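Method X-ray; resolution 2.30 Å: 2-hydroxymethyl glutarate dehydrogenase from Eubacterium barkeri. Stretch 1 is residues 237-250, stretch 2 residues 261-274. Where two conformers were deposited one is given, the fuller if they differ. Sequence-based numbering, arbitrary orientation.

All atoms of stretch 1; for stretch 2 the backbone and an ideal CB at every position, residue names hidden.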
# COMPACT_ATOMS: atom_id res chain seq x y z
N ALA A 237 10.98 -12.37 17.12
CA ALA A 237 11.82 -11.38 16.45
C ALA A 237 11.11 -10.70 15.29
O ALA A 237 10.43 -11.35 14.49
CB ALA A 237 13.15 -12.01 15.96
N MET A 238 11.28 -9.38 15.21
CA MET A 238 10.69 -8.58 14.14
C MET A 238 11.13 -9.10 12.76
O MET A 238 10.32 -9.13 11.83
CB MET A 238 11.07 -7.11 14.31
CG MET A 238 10.30 -6.17 13.40
SD MET A 238 10.79 -4.46 13.56
CE MET A 238 10.35 -4.07 15.26
N ASP A 239 12.39 -9.52 12.64
CA ASP A 239 12.90 -10.10 11.40
C ASP A 239 12.08 -11.31 10.98
O ASP A 239 11.82 -11.49 9.79
CB ASP A 239 14.37 -10.51 11.53
CG ASP A 239 15.33 -9.32 11.57
OD1 ASP A 239 15.07 -8.27 10.95
OD2 ASP A 239 16.38 -9.44 12.23
N LEU A 240 11.67 -12.12 11.94
CA LEU A 240 10.95 -13.35 11.65
C LEU A 240 9.51 -13.08 11.22
O LEU A 240 9.01 -13.67 10.27
CB LEU A 240 11.02 -14.31 12.82
CG LEU A 240 12.42 -14.82 13.14
CD1 LEU A 240 12.43 -15.67 14.41
CD2 LEU A 240 13.02 -15.59 11.93
N GLN A 241 8.85 -12.18 11.93
CA GLN A 241 7.51 -11.74 11.55
C GLN A 241 7.49 -11.11 10.14
O GLN A 241 6.56 -11.33 9.38
CB GLN A 241 6.97 -10.73 12.57
CG GLN A 241 5.59 -10.19 12.23
CD GLN A 241 4.53 -11.29 12.13
OE1 GLN A 241 4.17 -11.75 11.04
NE2 GLN A 241 4.04 -11.73 13.28
N HIS A 242 8.51 -10.30 9.84
CA HIS A 242 8.70 -9.72 8.52
C HIS A 242 8.90 -10.80 7.45
O HIS A 242 8.29 -10.73 6.38
CB HIS A 242 9.92 -8.77 8.53
CG HIS A 242 10.15 -8.09 7.22
ND1 HIS A 242 9.43 -6.99 6.81
CD2 HIS A 242 10.99 -8.39 6.19
CE1 HIS A 242 9.83 -6.63 5.61
NE2 HIS A 242 10.77 -7.46 5.21
N LYS A 243 9.73 -11.78 7.74
CA LYS A 243 9.94 -12.92 6.84
C LYS A 243 8.61 -13.63 6.56
O LYS A 243 8.30 -13.99 5.42
CB LYS A 243 10.94 -13.90 7.49
CG LYS A 243 11.40 -15.05 6.63
CD LYS A 243 12.04 -16.13 7.50
CE LYS A 243 12.83 -17.17 6.69
NZ LYS A 243 11.97 -18.23 6.04
N ASP A 244 7.82 -13.82 7.61
CA ASP A 244 6.51 -14.48 7.49
C ASP A 244 5.58 -13.70 6.59
O ASP A 244 4.87 -14.28 5.77
CB ASP A 244 5.87 -14.67 8.87
CG ASP A 244 6.53 -15.79 9.68
OD1 ASP A 244 7.27 -16.59 9.08
OD2 ASP A 244 6.29 -15.86 10.90
N LEU A 245 5.56 -12.37 6.74
CA LEU A 245 4.74 -11.52 5.87
C LEU A 245 5.21 -11.59 4.41
O LEU A 245 4.41 -11.55 3.48
CB LEU A 245 4.75 -10.08 6.37
CG LEU A 245 4.00 -9.82 7.69
CD1 LEU A 245 4.47 -8.52 8.35
CD2 LEU A 245 2.49 -9.81 7.51
N GLY A 246 6.52 -11.70 4.21
CA GLY A 246 7.08 -11.92 2.87
C GLY A 246 6.63 -13.21 2.23
O GLY A 246 6.38 -13.24 1.05
N LEU A 247 6.54 -14.28 3.01
CA LEU A 247 6.06 -15.58 2.53
C LEU A 247 4.59 -15.50 2.11
O LEU A 247 4.20 -16.12 1.13
CB LEU A 247 6.25 -16.67 3.58
CG LEU A 247 7.69 -17.16 3.79
CD1 LEU A 247 7.82 -18.00 5.08
CD2 LEU A 247 8.20 -17.94 2.54
N ALA A 248 3.80 -14.75 2.86
CA ALA A 248 2.42 -14.48 2.51
C ALA A 248 2.30 -13.77 1.16
O ALA A 248 1.49 -14.16 0.33
CB ALA A 248 1.75 -13.65 3.62
N LEU A 249 3.12 -12.75 0.95
CA LEU A 249 3.13 -12.01 -0.30
C LEU A 249 3.58 -12.88 -1.47
O LEU A 249 3.09 -12.72 -2.59
CB LEU A 249 4.03 -10.76 -0.19
CG LEU A 249 3.57 -9.67 0.79
CD1 LEU A 249 4.60 -8.54 0.85
CD2 LEU A 249 2.19 -9.14 0.45
N GLU A 250 4.53 -13.77 -1.21
CA GLU A 250 4.97 -14.75 -2.21
C GLU A 250 3.80 -15.65 -2.58
O GLU A 250 3.55 -15.88 -3.77
CB GLU A 250 6.14 -15.60 -1.70
CG GLU A 250 6.71 -16.51 -2.77
CD GLU A 250 7.62 -17.61 -2.25
OE1 GLU A 250 7.90 -18.55 -3.05
OE2 GLU A 250 8.02 -17.55 -1.05
N UNK A 261 -3.41 -5.24 2.89
CA UNK A 261 -3.12 -5.06 4.32
C UNK A 261 -1.80 -5.71 4.69
O UNK A 261 -1.01 -5.14 5.45
CB UNK A 261 -4.25 -5.64 5.18
N UNK A 262 -1.56 -6.91 4.17
CA UNK A 262 -0.31 -7.62 4.40
C UNK A 262 0.86 -6.82 3.86
O UNK A 262 1.89 -6.69 4.54
CB UNK A 262 -0.35 -9.01 3.76
N UNK A 263 0.70 -6.32 2.63
CA UNK A 263 1.72 -5.54 1.95
C UNK A 263 2.10 -4.32 2.79
O UNK A 263 3.31 -4.02 2.96
CB UNK A 263 1.23 -5.11 0.57
N UNK A 264 1.08 -3.63 3.31
CA UNK A 264 1.37 -2.43 4.08
C UNK A 264 2.01 -2.80 5.41
O UNK A 264 2.99 -2.15 5.81
CB UNK A 264 0.10 -1.61 4.31
N UNK A 265 1.52 -3.85 6.07
CA UNK A 265 2.17 -4.34 7.30
C UNK A 265 3.64 -4.65 7.06
O UNK A 265 4.49 -4.32 7.87
CB UNK A 265 1.46 -5.59 7.82
N UNK A 266 3.94 -5.26 5.92
CA UNK A 266 5.32 -5.64 5.59
C UNK A 266 6.23 -4.41 5.56
O UNK A 266 7.35 -4.44 6.11
CB UNK A 266 5.37 -6.36 4.24
N UNK A 267 5.75 -3.34 4.95
CA UNK A 267 6.54 -2.12 4.81
C UNK A 267 6.71 -1.36 6.14
O UNK A 267 7.74 -0.75 6.39
CB UNK A 267 5.88 -1.20 3.77
N UNK A 268 5.69 -1.43 6.99
CA UNK A 268 5.78 -0.86 8.33
C UNK A 268 6.83 -1.61 9.16
O UNK A 268 7.67 -0.99 9.82
CB UNK A 268 4.42 -0.91 9.02
N UNK A 269 6.81 -2.94 9.13
CA UNK A 269 7.84 -3.72 9.79
C UNK A 269 9.23 -3.52 9.16
O UNK A 269 10.23 -3.63 9.86
CB UNK A 269 7.46 -5.20 9.75
N UNK A 270 9.29 -3.24 7.86
CA UNK A 270 10.57 -2.88 7.24
C UNK A 270 11.12 -1.58 7.83
O UNK A 270 12.33 -1.45 8.01
CB UNK A 270 10.41 -2.74 5.73
N UNK A 271 10.24 -0.63 8.11
CA UNK A 271 10.63 0.59 8.82
C UNK A 271 11.32 0.28 10.15
O UNK A 271 12.36 0.86 10.46
CB UNK A 271 9.40 1.47 9.07
N UNK A 272 10.74 -0.64 10.92
CA UNK A 272 11.34 -1.05 12.18
C UNK A 272 12.70 -1.67 11.99
O UNK A 272 13.63 -1.40 12.74
CB UNK A 272 10.42 -2.04 12.91
N UNK A 273 12.83 -2.50 10.96
CA UNK A 273 14.12 -3.07 10.61
C UNK A 273 15.13 -2.02 10.17
O UNK A 273 16.30 -2.09 10.56
CB UNK A 273 13.94 -4.11 9.50
N UNK A 274 14.66 -1.03 9.42
CA UNK A 274 15.49 0.11 9.03
C UNK A 274 16.04 0.86 10.25
O UNK A 274 17.14 1.37 10.21
CB UNK A 274 14.68 1.07 8.15

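Two helices run nearly antiparallel here, 151° between their directions and axes 9.4 Å apart at closest approach, so the start of stretch 2 meets the end of stretch 1.

Position 261 has nothing of stretch 1 near its CB, and this contact sets no rule for it; it is Met261. At 262 CB points toward stretch 1, 4.2 Å from Leu249 CD2 and with Leu245 and Ala248 also close. A short or medium side chain with a methyl to offer would suit: Ala, Val, Thr. It is Thr262, whose CG2 lies 3.8 Å from Leu249 CD2 and 3.9 Å from Leu245 CD2, while its hydroxyl bonds elsewhere in the structure.

At 263 CB points away overall yet sits near Leu249, a place for a small apolar group or for a longer chain leading off. Ala263 takes it, CB 4.1 Å from Leu249 CD2. Position 264 is out of reach; it is Met264. At 265 CB goes sideways, with Leu245 CD1 as its neighbour, so small apolar residues fit. Ala265 places its CB 4.2 Å from Leu245 CD1.

Position 266 lies where the backbones come close, opposite Leu245. CB points sideways among Leu249, Leu245 and His242, favouring a compact residue such as Ala, Ser, Thr or Val. Thr266 is found. Its OG1 donates to the backbone O of Thr262 (2.7 Å) even as OG1 packs 3.3 Å from Leu245 CB; CG2 lies 3.5 Å from His242 CE1.

Positions 267 and 268 have no atom of stretch 1 near CB and are little constrained by it; they are Gln267 and Ile268.

At 269 CB points toward stretch 1, with His242, Leu245 and Met238 around it. A large apolar side chain, Leu, Met or Phe, could exploit this. Phe269 enters as a knob among Met238, Gln241, His242 and Leu245: its CD2 is 3.4 Å from Leu245 CD1, its CD1 3.7 Å from Met238 CG, and Gln241 CG lies over the ring face.

At 270 CB is sideways, 3.9 Å from His242 CE1, so polar chains able to reach the imidazole are plausible. Glu270 brings OE1 to 3.1 Å from His242 NE2, but the angle is too poor for a hydrogen bond.

Position 271 faces away, and a CB would be crowded by the O of residue 268, 3.1 Å off; it is Gly271. At 272 the rule is strict: the ideal CB would point toward stretch 1 and clash with Met238 SD at 2.5 Å. Gly272 lets Met238 SD rest 3.7 Å from its CA.

At 273 CB is sideways, but Asp239 OD1 is only 4.5 Å away and the His242 ring lies within reach, inviting Lys or Arg. Arg273 lays its guanidinium flat on that ring, planes at 10°, and NH1 makes a salt bridge with Asp239 OD1 (3.0 Å), its hydrogen bond weak. Arg273 NE also forms a salt bridge with Glu270 OE2 (3.2 Å). Position 274 is out of reach; it is Ala274.

Stretch 2, residues 261-274: MTAMATQIFEGGRA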
# COMPACT_ATOMS: atom_id res chain seq x y z
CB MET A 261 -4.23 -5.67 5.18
CG MET A 261 -5.58 -5.02 4.98
SD MET A 261 -5.66 -3.31 5.48
CE MET A 261 -5.61 -3.46 7.28
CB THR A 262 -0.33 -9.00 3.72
OG1 THR A 262 -1.46 -9.74 4.22
CG2 THR A 262 0.96 -9.77 3.96
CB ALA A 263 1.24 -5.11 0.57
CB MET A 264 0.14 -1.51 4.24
CG MET A 264 -0.24 -0.68 2.98
SD MET A 264 1.13 -0.13 1.90
CE MET A 264 2.07 0.87 3.05
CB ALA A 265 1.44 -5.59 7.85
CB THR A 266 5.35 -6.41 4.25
OG1 THR A 266 4.45 -7.53 4.32
CG2 THR A 266 6.78 -6.88 3.89
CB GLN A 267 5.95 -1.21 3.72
CG GLN A 267 6.00 -1.79 2.33
CD GLN A 267 7.36 -2.39 1.93
OE1 GLN A 267 7.42 -3.43 1.27
NE2 GLN A 267 8.44 -1.74 2.31
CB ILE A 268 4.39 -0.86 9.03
CG1 ILE A 268 3.41 0.03 8.25
CG2 ILE A 268 4.50 -0.35 10.50
CD1 ILE A 268 1.96 -0.13 8.67
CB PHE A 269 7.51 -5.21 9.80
CG PHE A 269 6.51 -5.60 10.84
CD1 PHE A 269 6.85 -5.59 12.19
CD2 PHE A 269 5.23 -5.98 10.48
CE1 PHE A 269 5.94 -5.97 13.17
CE2 PHE A 269 4.30 -6.36 11.44
CZ PHE A 269 4.67 -6.35 12.80
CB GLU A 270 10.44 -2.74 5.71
CG GLU A 270 11.78 -2.61 5.01
CD GLU A 270 12.71 -3.77 5.31
OE1 GLU A 270 12.42 -4.90 4.87
OE2 GLU A 270 13.71 -3.56 6.02
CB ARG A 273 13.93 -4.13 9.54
CG ARG A 273 13.28 -5.38 10.13
CD ARG A 273 12.62 -6.20 9.11
NE ARG A 273 13.32 -6.17 7.83
CZ ARG A 273 14.12 -7.12 7.35
NH1 ARG A 273 14.38 -8.21 8.05
NH2 ARG A 273 14.68 -6.95 6.15
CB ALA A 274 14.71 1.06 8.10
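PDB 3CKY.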